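Local atomic coordinates of diguanylate cyclase with PAS/PAC sensor (Marinobacter aquaeolei, PDB entry 3H9W), a protein that probably makes the second messenger cyclic di-GMP from two GTP molecules, the chain here being its N-terminal PAS sensor domain. Residues A[5-10]-A[84-89]; A[9-14]-A[58-63]; A[27-32]-A[41-46]; A[54-59]-A[64-69]; A[71-74]-A[78-81]. One frame throughout, in Å; residues are numbered along the deposited sequence.

Interaction 1: A[5-10]-A[84-89]; sequences IPWKIN and DVVHVV
Trp7 reaches Asp84 and Val86 across a gap in which the axes of strand segments 5-10 and 84-89 come no closer than 9.2 Å, their N-to-C directions 42° apart, because strand 96-105 runs between them in the sheet. The long indole spans that middle strand. Its CG sits between the backbone N and the carbonyl carbon (chi1 59°), which swings the ring system over toward the far strand. Trp7 pairs through its backbone with Gly101 of the strand being crossed, whose lack of a side chain probably leaves the indole room to cross. The benzene end of the indole then meets Val86 edge on: CG2 lies in the ring plane, 3.6 Å from Trp7 CZ2, while CG1 comes near CH2. The branched valine offers two methyls to the ring rim, and both suit a buried apolar setting. At the pyrrole end, OD1 of Asp84 approaches obliquely to 3.1 Å from Trp7 NE1, with ring and carboxylate planes turned 62° against each other. The carbonyl O of Val85 also stands beside the ring, 3.8 Å from Trp7 CZ2. On the same face of the sheet Ile5 packs against helix 22-27, and Asp84 touches Trp40 of helix 37-42; the reverse face carries Pro6, Val85 and His87, which touch the second subunit. A five-stranded antiparallel sheet in the order 2-1-5-4-3, with helices packed on one face, is the PAS fold, and Trp7 belongs to its interior on the helix-covered face.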
# COMPACT_ATOMS: atom_id res chain seq x y z
N ILE A 5 1.72 -0.39 -7.70
CA ILE A 5 2.99 0.28 -7.90
C ILE A 5 3.49 0.82 -6.58
O ILE A 5 2.92 1.77 -6.03
CB ILE A 5 2.85 1.45 -8.89
CG1 ILE A 5 2.27 0.94 -10.21
CG2 ILE A 5 4.21 2.08 -9.13
CD1 ILE A 5 1.72 2.04 -11.10
N PRO A 6 4.57 0.23 -6.04
CA PRO A 6 5.13 0.69 -4.77
C PRO A 6 5.96 1.95 -4.97
O PRO A 6 6.56 2.15 -6.03
CB PRO A 6 5.98 -0.50 -4.33
CG PRO A 6 6.50 -1.02 -5.64
CD PRO A 6 5.26 -0.98 -6.53
N TRP A 7 5.99 2.80 -3.95
CA TRP A 7 6.77 4.03 -4.01
C TRP A 7 7.04 4.56 -2.61
O TRP A 7 6.36 4.18 -1.65
CB TRP A 7 6.05 5.10 -4.84
CG TRP A 7 4.71 5.47 -4.29
CD1 TRP A 7 3.51 4.94 -4.65
CD2 TRP A 7 4.45 6.39 -3.23
NE1 TRP A 7 2.50 5.48 -3.87
CE2 TRP A 7 3.06 6.37 -2.99
CE3 TRP A 7 5.26 7.23 -2.45
CZ2 TRP A 7 2.46 7.15 -2.01
CZ3 TRP A 7 4.66 8.01 -1.47
CH2 TRP A 7 3.27 7.97 -1.26
N LYS A 8 8.03 5.43 -2.51
CA LYS A 8 8.41 6.05 -1.25
C LYS A 8 8.97 7.43 -1.56
O LYS A 8 9.66 7.62 -2.56
CB LYS A 8 9.49 5.23 -0.53
CG LYS A 8 9.91 5.82 0.81
CD LYS A 8 11.05 5.04 1.43
CE LYS A 8 11.41 5.57 2.81
NZ LYS A 8 12.51 4.80 3.43
N ILE A 9 8.65 8.38 -0.69
CA ILE A 9 9.09 9.76 -0.83
C ILE A 9 9.82 10.23 0.42
O ILE A 9 9.34 10.06 1.54
CB ILE A 9 7.89 10.72 -1.05
CG1 ILE A 9 7.30 10.52 -2.45
CG2 ILE A 9 8.34 12.17 -0.86
CD1 ILE A 9 8.11 11.14 -3.55
N ASN A 10 10.99 10.84 0.22
CA ASN A 10 11.77 11.38 1.33
C ASN A 10 11.10 12.70 1.66
O ASN A 10 11.08 13.61 0.84
CB ASN A 10 13.22 11.60 0.89
CG ASN A 10 14.08 12.23 1.97
OD1 ASN A 10 13.88 13.38 2.35
ND2 ASN A 10 15.04 11.47 2.48
N ASP A 84 -4.08 6.58 -5.05
CA ASP A 84 -2.79 6.68 -4.39
C ASP A 84 -3.09 6.49 -2.90
O ASP A 84 -3.93 7.20 -2.34
CB ASP A 84 -2.18 8.06 -4.68
CG ASP A 84 -0.72 8.16 -4.28
OD1 ASP A 84 -0.11 7.14 -3.92
OD2 ASP A 84 -0.18 9.29 -4.35
N VAL A 85 -2.43 5.52 -2.27
CA VAL A 85 -2.63 5.21 -0.86
C VAL A 85 -1.33 5.51 -0.14
O VAL A 85 -0.28 4.97 -0.51
CB VAL A 85 -2.99 3.73 -0.65
CG1 VAL A 85 -3.23 3.46 0.84
CG2 VAL A 85 -4.24 3.40 -1.45
N VAL A 86 -1.41 6.35 0.88
CA VAL A 86 -0.24 6.81 1.60
C VAL A 86 -0.17 6.56 3.09
O VAL A 86 -1.10 6.87 3.83
CB VAL A 86 -0.06 8.33 1.41
CG1 VAL A 86 1.27 8.78 1.99
CG2 VAL A 86 -0.16 8.68 -0.08
N HIS A 87 0.97 6.01 3.52
CA HIS A 87 1.22 5.79 4.93
C HIS A 87 2.32 6.78 5.29
O HIS A 87 3.32 6.88 4.58
CB HIS A 87 1.72 4.37 5.19
CG HIS A 87 2.19 4.16 6.60
ND1 HIS A 87 3.48 3.82 6.90
CD2 HIS A 87 1.54 4.30 7.78
CE1 HIS A 87 3.62 3.76 8.22
NE2 HIS A 87 2.46 4.05 8.77
N VAL A 88 2.14 7.51 6.39
CA VAL A 88 3.13 8.50 6.83
C VAL A 88 4.04 7.90 7.90
O VAL A 88 3.56 7.39 8.90
CB VAL A 88 2.46 9.75 7.43
CG1 VAL A 88 3.50 10.82 7.71
CG2 VAL A 88 1.39 10.27 6.48
N VAL A 89 5.35 7.97 7.67
CA VAL A 89 6.34 7.43 8.60
C VAL A 89 7.01 8.55 9.38
O VAL A 89 7.43 9.56 8.81
CB VAL A 89 7.43 6.65 7.85
CG1 VAL A 89 8.39 6.00 8.84
CG2 VAL A 89 6.79 5.61 6.95

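Interaction 2: A[9-14]-A[58-63]; sequences INWQTM and KQSECG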
# COMPACT_ATOMS: atom_id res chain seq x y z
N ILE A 9 8.65 8.38 -0.69
CA ILE A 9 9.09 9.76 -0.83
C ILE A 9 9.82 10.23 0.42
O ILE A 9 9.34 10.06 1.54
CB ILE A 9 7.89 10.72 -1.05
CG1 ILE A 9 7.30 10.52 -2.45
CG2 ILE A 9 8.34 12.17 -0.86
CD1 ILE A 9 8.11 11.14 -3.55
N ASN A 10 10.99 10.84 0.22
CA ASN A 10 11.77 11.38 1.33
C ASN A 10 11.10 12.70 1.66
O ASN A 10 11.08 13.61 0.84
CB ASN A 10 13.22 11.60 0.89
CG ASN A 10 14.08 12.23 1.97
OD1 ASN A 10 13.88 13.38 2.35
ND2 ASN A 10 15.04 11.47 2.48
N TRP A 11 10.53 12.80 2.86
CA TRP A 11 9.82 13.99 3.28
C TRP A 11 10.65 15.28 3.24
O TRP A 11 10.16 16.32 2.80
CB TRP A 11 9.26 13.79 4.69
CG TRP A 11 8.47 14.95 5.21
CD1 TRP A 11 8.82 15.79 6.24
CD2 TRP A 11 7.20 15.42 4.73
NE1 TRP A 11 7.84 16.74 6.42
CE2 TRP A 11 6.84 16.54 5.51
CE3 TRP A 11 6.34 15.00 3.71
CZ2 TRP A 11 5.65 17.24 5.30
CZ3 TRP A 11 5.16 15.70 3.50
CH2 TRP A 11 4.82 16.81 4.30
N GLN A 12 11.89 15.20 3.69
CA GLN A 12 12.77 16.37 3.71
C GLN A 12 13.03 16.97 2.34
O GLN A 12 12.89 18.17 2.14
CB GLN A 12 14.10 16.01 4.38
CG GLN A 12 14.87 17.22 4.89
CD GLN A 12 14.02 18.10 5.79
OE1 GLN A 12 13.41 17.62 6.75
NE2 GLN A 12 13.98 19.39 5.50
N THR A 13 13.41 16.12 1.38
CA THR A 13 13.71 16.58 0.03
C THR A 13 12.50 16.48 -0.90
O THR A 13 12.49 17.08 -1.98
CB THR A 13 14.84 15.76 -0.58
OG1 THR A 13 14.41 14.40 -0.72
CG2 THR A 13 16.07 15.80 0.31
N MSE A 14 11.49 15.74 -0.47
CA MSE A 14 10.28 15.53 -1.26
C MSE A 14 10.63 14.85 -2.58
O MSE A 14 9.98 15.08 -3.60
CB MSE A 14 9.57 16.86 -1.53
CG MSE A 14 8.94 17.48 -0.29
SE MSE A 14 7.71 16.30 0.63
CE MSE A 14 6.09 16.72 -0.36
N LYS A 58 -1.62 18.58 3.25
CA LYS A 58 -2.22 18.79 4.56
C LYS A 58 -2.22 17.53 5.42
O LYS A 58 -1.86 17.57 6.59
CB LYS A 58 -3.66 19.29 4.39
CG LYS A 58 -4.37 19.64 5.70
CD LYS A 58 -3.70 20.81 6.41
CE LYS A 58 -4.46 21.20 7.67
NZ LYS A 58 -4.54 20.06 8.63
N GLN A 59 -2.63 16.41 4.84
CA GLN A 59 -2.67 15.16 5.58
C GLN A 59 -1.28 14.66 5.96
O GLN A 59 -1.07 14.17 7.07
CB GLN A 59 -3.41 14.09 4.77
CG GLN A 59 -4.86 14.45 4.50
CD GLN A 59 -5.64 14.71 5.78
OE1 GLN A 59 -5.84 13.81 6.59
NE2 GLN A 59 -6.07 15.95 5.97
N SER A 60 -0.33 14.80 5.05
CA SER A 60 1.04 14.37 5.30
C SER A 60 1.66 15.17 6.45
O SER A 60 2.25 14.60 7.36
CB SER A 60 1.89 14.53 4.04
OG SER A 60 1.45 13.65 3.02
N GLU A 61 1.52 16.49 6.39
CA GLU A 61 2.07 17.36 7.43
C GLU A 61 1.49 17.02 8.79
O GLU A 61 2.16 17.16 9.82
CB GLU A 61 1.78 18.83 7.10
CG GLU A 61 2.35 19.31 5.78
CD GLU A 61 2.10 20.78 5.55
OE1 GLU A 61 0.96 21.24 5.79
OE2 GLU A 61 3.04 21.49 5.12
N CYS A 62 0.24 16.55 8.81
CA CYS A 62 -0.41 16.19 10.06
C CYS A 62 -0.09 14.75 10.46
O CYS A 62 -0.56 14.27 11.49
CB CYS A 62 -1.92 16.37 9.95
SG CYS A 62 -2.45 18.09 9.78
N GLY A 63 0.70 14.07 9.64
CA GLY A 63 1.07 12.69 9.92
C GLY A 63 -0.10 11.73 9.84
O GLY A 63 -0.08 10.65 10.45
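In the turn that follows the first strand of the PAS sheet, Trp11 stretches across to Ser60 and Glu61 in the last turn of helix 46-61. The backbones stay well apart, Trp11 CA and Ser60 CA being 9.0 Å from each other, and the indole fills the distance. With CG anti to the backbone N (chi1 -178°), the ring system is carried outward, benzene end foremost. Trp11 CZ3 comes to 3.5 Å from Ser60 CB, an oblique approach, and CH2 lies close to the same carbon. Glu61 meets the ring differently: its CG sits at the edge, near the ring plane, 3.8 Å from Trp11 CH2, and the side chain crosses the indole at about a right angle. Glutamate thus lends its methylene to the contact while the extended chain takes the carboxylate onward. The hydroxyl of Ser60, a small residue that lets the indole close in, is bonded back to Cys56 O of its own helix.

Two local motifs shape the chain here. Asn10 OD1 accepts from Thr13 N at 2.9 Å with an N-H...O angle of 168°, an Asx motif that fixes the turn from which Trp11 projects. On the other side the helix ends in a Schellman motif, in which Gly63, with positive phi, sends its N to Ser60 O at 2.8 Å; a residue lacking a side chain adopts that backbone easily. Between the two lies strand 96-105, whose Leu99 touches both Trp11 and Ser60, while Val96 packs against the indole as well.

Interaction 3: A[27-32]-A[41-46]; sequences LGWPQG and ATRMHP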
# COMPACT_ATOMS: atom_id res chain seq x y z
N LEU A 27 1.76 4.39 -16.87
CA LEU A 27 1.71 5.79 -17.31
C LEU A 27 2.66 6.19 -18.44
O LEU A 27 2.68 7.36 -18.85
CB LEU A 27 1.90 6.71 -16.11
CG LEU A 27 0.84 6.54 -15.01
CD1 LEU A 27 1.13 7.51 -13.87
CD2 LEU A 27 -0.55 6.80 -15.58
N GLY A 28 3.44 5.24 -18.94
CA GLY A 28 4.34 5.51 -20.05
C GLY A 28 5.64 6.27 -19.81
O GLY A 28 6.64 6.01 -20.48
N TRP A 29 5.65 7.22 -18.88
CA TRP A 29 6.87 7.98 -18.64
C TRP A 29 7.96 7.02 -18.18
O TRP A 29 7.68 6.04 -17.50
CB TRP A 29 6.65 9.04 -17.55
CG TRP A 29 5.40 9.86 -17.68
CD1 TRP A 29 4.18 9.59 -17.15
CD2 TRP A 29 5.27 11.12 -18.37
NE1 TRP A 29 3.29 10.60 -17.45
CE2 TRP A 29 3.93 11.55 -18.21
CE3 TRP A 29 6.15 11.92 -19.11
CZ2 TRP A 29 3.46 12.75 -18.75
CZ3 TRP A 29 5.68 13.11 -19.66
CH2 TRP A 29 4.34 13.51 -19.47
N PRO A 30 9.23 7.29 -18.55
CA PRO A 30 10.31 6.40 -18.12
C PRO A 30 10.30 6.31 -16.60
O PRO A 30 10.10 7.32 -15.92
CB PRO A 30 11.56 7.10 -18.65
CG PRO A 30 11.07 7.80 -19.87
CD PRO A 30 9.74 8.37 -19.42
N GLN A 31 10.50 5.12 -16.06
CA GLN A 31 10.52 4.94 -14.62
C GLN A 31 11.47 5.93 -13.96
O GLN A 31 11.15 6.54 -12.93
CB GLN A 31 10.93 3.51 -14.27
CG GLN A 31 11.18 3.26 -12.79
CD GLN A 31 11.63 1.84 -12.51
OE1 GLN A 31 12.17 1.16 -13.38
NE2 GLN A 31 11.41 1.38 -11.28
N GLY A 32 12.64 6.12 -14.56
CA GLY A 32 13.62 7.03 -13.99
C GLY A 32 13.23 8.50 -14.00
O GLY A 32 13.91 9.32 -13.38
N ALA A 41 2.75 15.67 -9.15
CA ALA A 41 1.75 16.75 -9.23
C ALA A 41 1.50 17.22 -10.67
O ALA A 41 0.38 17.58 -11.03
CB ALA A 41 2.20 17.93 -8.37
N THR A 42 2.55 17.23 -11.48
CA THR A 42 2.43 17.67 -12.86
C THR A 42 1.69 16.67 -13.74
O THR A 42 0.87 17.05 -14.57
CB THR A 42 3.82 17.95 -13.46
OG1 THR A 42 4.40 19.09 -12.81
CG2 THR A 42 3.73 18.22 -14.96
N ARG A 43 1.99 15.39 -13.55
CA ARG A 43 1.39 14.32 -14.34
C ARG A 43 0.02 13.94 -13.80
O ARG A 43 -0.24 12.79 -13.44
CB ARG A 43 2.33 13.13 -14.34
CG ARG A 43 3.67 13.50 -14.96
CD ARG A 43 4.76 12.47 -14.70
NE ARG A 43 6.03 12.94 -15.26
CZ ARG A 43 7.18 12.28 -15.19
NH1 ARG A 43 7.23 11.09 -14.60
NH2 ARG A 43 8.27 12.81 -15.73
N MSE A 44 -0.87 14.93 -13.77
CA MSE A 44 -2.21 14.74 -13.24
C MSE A 44 -3.20 15.63 -13.98
O MSE A 44 -2.83 16.67 -14.52
CB MSE A 44 -2.18 15.10 -11.75
CG MSE A 44 -3.40 14.74 -10.96
SE MSE A 44 -3.18 15.36 -9.14
CE MSE A 44 -1.77 14.13 -8.57
N HIS A 45 -4.46 15.22 -14.00
CA HIS A 45 -5.52 15.98 -14.66
C HIS A 45 -5.62 17.36 -14.00
O HIS A 45 -5.49 17.48 -12.78
CB HIS A 45 -6.84 15.21 -14.51
CG HIS A 45 -7.96 15.76 -15.33
ND1 HIS A 45 -8.55 16.98 -15.07
CD2 HIS A 45 -8.60 15.26 -16.41
CE1 HIS A 45 -9.51 17.20 -15.95
NE2 HIS A 45 -9.56 16.17 -16.77
N PRO A 46 -5.85 18.42 -14.80
CA PRO A 46 -5.95 19.78 -14.25
C PRO A 46 -7.00 19.99 -13.16
O PRO A 46 -6.78 20.75 -12.23
CB PRO A 46 -6.20 20.64 -15.50
CG PRO A 46 -6.87 19.70 -16.45
CD PRO A 46 -6.06 18.43 -16.26
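Trp29 and Arg43 lie flat on one another, the planes of guanidinium and indole within 4° of parallel and their centres 4.2 Å apart. Both groups are well suited: tryptophan offers a broad electron-rich face, and arginine a planar cation with a greasy stem. That stem is extended from CG to NE, which lays it along the ring rather than butting into it. Arg43 CD stands 3.6 Å from the centroid of the Trp29 five-membered ring, almost straight above it, a CH-pi contact; farther along, NE hovers over the middle of the indole. CZ follows as a cation-pi partner, 27° off the normal of the five-membered ring, and Trp29 CB lies over the guanidinium face, 3.6 Å from Arg43 NH1. The tryptophan has its CG anti to the carbonyl carbon (chi1 -46°), which presents one face to the arginine and leaves the indole N-H to its partner, Leu73 O.

Gly28, with positive phi, ends helix 22-27 just ahead of Trp29, and Arg43 is the centre of an inverse gamma turn after helix 37-42, closed by a weak bond of 2.9 Å from Met44 N to Thr42 O. Were Trp29 replaced by an alanine, the guanidinium would probably lose its flat platform and Leu73 O its indole donor. The cation has further company, NH1 bonding Ser33 OG and the group making a cation-pi contact with Trp34. The contact lies at the surface, tying the loop after helix 22-27 to the link between helices 37-42 and 46-61, which pairs by backbone bonds with the outer strand 66-73.

Interaction 4: A[54-59]-A[64-69]; sequences NFCVKQ and VDHEAD
Gln59 and Val64 make the one hydrogen bond between the two segments: Val64 N donates to Gln59 O at 2.9 Å, tying the loop just before strand 66-69 to the last turns of the helix. Water 1 adds a longer bridge, donating to both Gln59 OE1 and Asp65 O. Within 64-69, His66 ND1 donates to Val64 O at 2.9 Å, nearly in the ring plane and in the carbonyl plane, which fixes the rotation of the imidazole.

Packing gathers round that ring. Gln59 CB covers one face, 3.7 Å from the His66 centroid, a CH-pi contact, while Cys56 SG stands at the ring edge, 3.7 Å from His66 CD2. Phe55 CE2 approaches His66 CB at 3.9 Å and Glu67 O at 3.6 Å; Ala68, small enough for the helix to lie close, meets CD2 of the same ring. A leucine in place of His66 would probably leave Val64 O without its side-chain donor and the packing round the ring without its flat face.

The segments 54-59 and 66-69 run antiparallel, their axes at 176°, where the chain turns from helix 46-61 back into the PAS sheet. The chemistry implies an imidazole oriented by one directed bond, with a methylene over one face and a thiol at its edge.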
# COMPACT_ATOMS: atom_id res chain seq x y z
N ASN A 54 -3.13 19.77 -2.49
CA ASN A 54 -3.39 20.40 -1.20
C ASN A 54 -3.84 19.40 -0.14
O ASN A 54 -3.41 19.47 1.02
CB ASN A 54 -4.45 21.50 -1.33
CG ASN A 54 -3.98 22.66 -2.18
OD1 ASN A 54 -2.83 23.08 -2.10
ND2 ASN A 54 -4.89 23.20 -3.00
N PHE A 55 -4.70 18.47 -0.53
CA PHE A 55 -5.18 17.45 0.38
C PHE A 55 -4.01 16.60 0.89
O PHE A 55 -3.80 16.48 2.09
CB PHE A 55 -6.23 16.56 -0.31
CG PHE A 55 -6.68 15.39 0.51
CD1 PHE A 55 -7.46 15.58 1.65
CD2 PHE A 55 -6.27 14.11 0.19
CE1 PHE A 55 -7.82 14.50 2.46
CE2 PHE A 55 -6.62 13.02 0.99
CZ PHE A 55 -7.40 13.22 2.12
N CYS A 56 -3.23 16.04 -0.03
CA CYS A 56 -2.11 15.20 0.39
C CYS A 56 -1.08 15.94 1.26
O CYS A 56 -0.56 15.38 2.22
CB CYS A 56 -1.43 14.57 -0.83
SG CYS A 56 -2.47 13.33 -1.65
N VAL A 57 -0.80 17.19 0.91
CA VAL A 57 0.14 17.98 1.69
C VAL A 57 -0.37 18.15 3.12
O VAL A 57 0.36 17.90 4.08
CB VAL A 57 0.32 19.37 1.06
CG1 VAL A 57 1.08 20.28 2.01
CG2 VAL A 57 1.08 19.24 -0.25
N LYS A 58 -1.62 18.58 3.25
CA LYS A 58 -2.22 18.79 4.56
C LYS A 58 -2.22 17.53 5.42
O LYS A 58 -1.86 17.57 6.59
CB LYS A 58 -3.66 19.29 4.39
CG LYS A 58 -4.37 19.64 5.70
CD LYS A 58 -3.70 20.81 6.41
CE LYS A 58 -4.46 21.20 7.67
NZ LYS A 58 -4.54 20.06 8.63
N GLN A 59 -2.63 16.41 4.84
CA GLN A 59 -2.67 15.16 5.58
C GLN A 59 -1.28 14.66 5.96
O GLN A 59 -1.07 14.17 7.07
CB GLN A 59 -3.41 14.09 4.77
CG GLN A 59 -4.86 14.45 4.50
CD GLN A 59 -5.64 14.71 5.78
OE1 GLN A 59 -5.84 13.81 6.59
NE2 GLN A 59 -6.07 15.95 5.97
N VAL A 64 -1.13 12.10 9.08
CA VAL A 64 -2.31 11.26 8.94
C VAL A 64 -2.33 10.49 7.62
O VAL A 64 -2.24 11.08 6.55
CB VAL A 64 -3.59 12.13 9.02
CG1 VAL A 64 -4.83 11.27 8.81
CG2 VAL A 64 -3.65 12.83 10.38
N ASP A 65 -2.44 9.16 7.69
CA ASP A 65 -2.48 8.35 6.47
C ASP A 65 -3.67 8.80 5.66
O ASP A 65 -4.69 9.19 6.20
CB ASP A 65 -2.63 6.87 6.81
CG ASP A 65 -1.37 6.28 7.36
OD1 ASP A 65 -0.46 7.07 7.72
OD2 ASP A 65 -1.29 5.05 7.45
N HIS A 66 -3.54 8.74 4.34
CA HIS A 66 -4.63 9.17 3.48
C HIS A 66 -4.57 8.47 2.14
O HIS A 66 -3.63 7.72 1.85
CB HIS A 66 -4.54 10.68 3.28
CG HIS A 66 -3.18 11.14 2.84
ND1 HIS A 66 -2.11 11.19 3.70
CD2 HIS A 66 -2.71 11.53 1.63
CE1 HIS A 66 -1.03 11.57 3.04
NE2 HIS A 66 -1.37 11.79 1.78
N GLU A 67 -5.58 8.72 1.32
CA GLU A 67 -5.65 8.14 -0.02
C GLU A 67 -6.46 9.09 -0.88
O GLU A 67 -7.32 9.81 -0.38
CB GLU A 67 -6.31 6.76 0.01
CG GLU A 67 -7.79 6.79 0.33
CD GLU A 67 -8.43 5.42 0.19
OE1 GLU A 67 -8.08 4.52 0.97
OE2 GLU A 67 -9.30 5.25 -0.70
N ALA A 68 -6.18 9.10 -2.18
CA ALA A 68 -6.89 9.96 -3.12
C ALA A 68 -7.05 9.29 -4.47
O ALA A 68 -6.18 8.54 -4.91
CB ALA A 68 -6.14 11.29 -3.30
N ASP A 69 -8.19 9.55 -5.11
CA ASP A 69 -8.48 9.00 -6.42
C ASP A 69 -8.38 10.16 -7.40
O ASP A 69 -8.98 11.21 -7.19
CB ASP A 69 -9.91 8.43 -6.47
CG ASP A 69 -10.06 7.15 -5.67
OD1 ASP A 69 -9.16 6.84 -4.86
OD2 ASP A 69 -11.09 6.47 -5.85
O HOH W 1 -7.20 11.01 5.61

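Interaction 5: A[71-74]-A[78-81]; sequences RALH and HYVW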
# COMPACT_ATOMS: atom_id res chain seq x y z
N ARG A 71 -7.15 11.34 -11.82
CA ARG A 71 -6.79 11.00 -13.18
C ARG A 71 -5.33 11.35 -13.39
O ARG A 71 -4.95 12.53 -13.37
CB ARG A 71 -7.68 11.77 -14.16
CG ARG A 71 -9.13 11.29 -14.15
CD ARG A 71 -10.12 12.39 -14.49
NE ARG A 71 -10.23 13.39 -13.42
CZ ARG A 71 -11.06 14.43 -13.47
NH1 ARG A 71 -11.85 14.61 -14.52
NH2 ARG A 71 -11.10 15.30 -12.47
N ALA A 72 -4.50 10.33 -13.57
CA ALA A 72 -3.08 10.52 -13.79
C ALA A 72 -2.87 10.72 -15.28
O ALA A 72 -3.61 10.17 -16.10
CB ALA A 72 -2.29 9.29 -13.32
N LEU A 73 -1.87 11.51 -15.63
CA LEU A 73 -1.57 11.81 -17.02
C LEU A 73 -0.56 10.82 -17.61
O LEU A 73 0.55 10.69 -17.11
CB LEU A 73 -1.00 13.23 -17.13
CG LEU A 73 -0.60 13.71 -18.53
CD1 LEU A 73 -1.84 13.75 -19.43
CD2 LEU A 73 0.03 15.08 -18.42
N HIS A 74 -0.97 10.12 -18.66
CA HIS A 74 -0.10 9.18 -19.34
C HIS A 74 0.79 10.02 -20.25
O HIS A 74 0.38 11.11 -20.67
CB HIS A 74 -0.94 8.20 -20.17
CG HIS A 74 -0.15 7.10 -20.79
ND1 HIS A 74 0.72 7.31 -21.84
CD2 HIS A 74 -0.11 5.78 -20.51
CE1 HIS A 74 1.27 6.16 -22.18
NE2 HIS A 74 0.78 5.21 -21.39
N HIS A 78 -3.38 10.74 -22.70
CA HIS A 78 -4.65 10.33 -22.13
C HIS A 78 -4.54 10.19 -20.61
O HIS A 78 -3.44 10.15 -20.06
CB HIS A 78 -5.17 9.04 -22.78
CG HIS A 78 -4.57 7.78 -22.24
ND1 HIS A 78 -3.32 7.32 -22.61
CD2 HIS A 78 -5.08 6.84 -21.40
CE1 HIS A 78 -3.09 6.16 -22.02
NE2 HIS A 78 -4.14 5.85 -21.28
N TYR A 79 -5.69 10.10 -19.95
CA TYR A 79 -5.74 10.00 -18.50
C TYR A 79 -6.05 8.60 -18.00
O TYR A 79 -6.84 7.87 -18.60
CB TYR A 79 -6.78 10.98 -17.96
CG TYR A 79 -6.34 12.41 -18.10
CD1 TYR A 79 -5.30 12.91 -17.33
CD2 TYR A 79 -6.93 13.26 -19.04
CE1 TYR A 79 -4.85 14.21 -17.48
CE2 TYR A 79 -6.49 14.58 -19.19
CZ TYR A 79 -5.45 15.03 -18.41
OH TYR A 79 -4.97 16.32 -18.54
N VAL A 80 -5.42 8.23 -16.88
CA VAL A 80 -5.64 6.93 -16.26
C VAL A 80 -6.04 7.14 -14.80
O VAL A 80 -5.35 7.83 -14.05
CB VAL A 80 -4.35 6.06 -16.28
CG1 VAL A 80 -4.62 4.70 -15.63
CG2 VAL A 80 -3.88 5.88 -17.71
N TRP A 81 -7.17 6.56 -14.41
CA TRP A 81 -7.67 6.67 -13.06
C TRP A 81 -6.79 5.89 -12.09
O TRP A 81 -6.63 4.67 -12.23
CB TRP A 81 -9.10 6.15 -12.96
CG TRP A 81 -10.12 7.18 -13.32
CD1 TRP A 81 -10.81 7.29 -14.49
CD2 TRP A 81 -10.54 8.27 -12.50
NE1 TRP A 81 -11.66 8.38 -14.45
CE2 TRP A 81 -11.51 9.00 -13.23
CE3 TRP A 81 -10.21 8.71 -11.21
CZ2 TRP A 81 -12.14 10.14 -12.72
CZ3 TRP A 81 -10.84 9.84 -10.69
CH2 TRP A 81 -11.80 10.54 -11.45
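Ala72 and Val80 form the hydrogen-bonded pair of this antiparallel hairpin, Ala72 N donating to Val80 O at 2.7 Å and Val80 N returning to Ala72 O at 2.8 Å. Two residues farther toward the turn, His74 N reaches His78 O at 2.8 Å. Leu73 finds its partners outside the hairpin: its O is satisfied there, and its backbone also bonds with that of Arg43.

The two histidines close the turn as an offset stack, centroids 4.6 Å apart and planes at 28°, and both ring ND1 atoms are occupied by Asp76: His74 ND1 bonds Asp76 N and His78 ND1 bonds Asp76 OD1. His78 CE1 lies over the His74 ring face.

At the other end Arg71 CG sits over the six-membered ring of Trp81, 3.5 Å from its centroid, with guanidinium and ring planes 4° apart; the bend at chi3 (-71°) turns NE toward its salt-bridge partner Asp48. Leu73 CD1 meets Tyr79 CE1 at 3.6 Å on this same face.

Small Ala72 and branched Val80 face the opposite way, against Leu27 of helix 22-27, whereas Tyr79 packs on Pro46 at the start of helix 46-61, and His45, just before it, bonds the outer strand at Arg71.

Interaction 1 is the buried core contact, an indole spanning a strand of the sheet, whereas interaction 3 lies at the surface and relies on a flat cation-pi stack; interactions 2, 4 and 5 are partly buried. Strand 5-10 serves interactions 1 and 2, helix 46-61 serves 2 and 4, and strands 66-73 and 79-90 connect 1, 4 and 5: backbone bonds join 84-89 to 64-69. At the hairpin end, interactions 3 and 5 touch, with centres about 8 Å apart, on the far side of the chain's centre from interaction 1. Regular backbone bonding dominates only interaction 5; elsewhere tryptophan or histidine rings do most of the joining. Interactions 1 and 4 also face the second subunit.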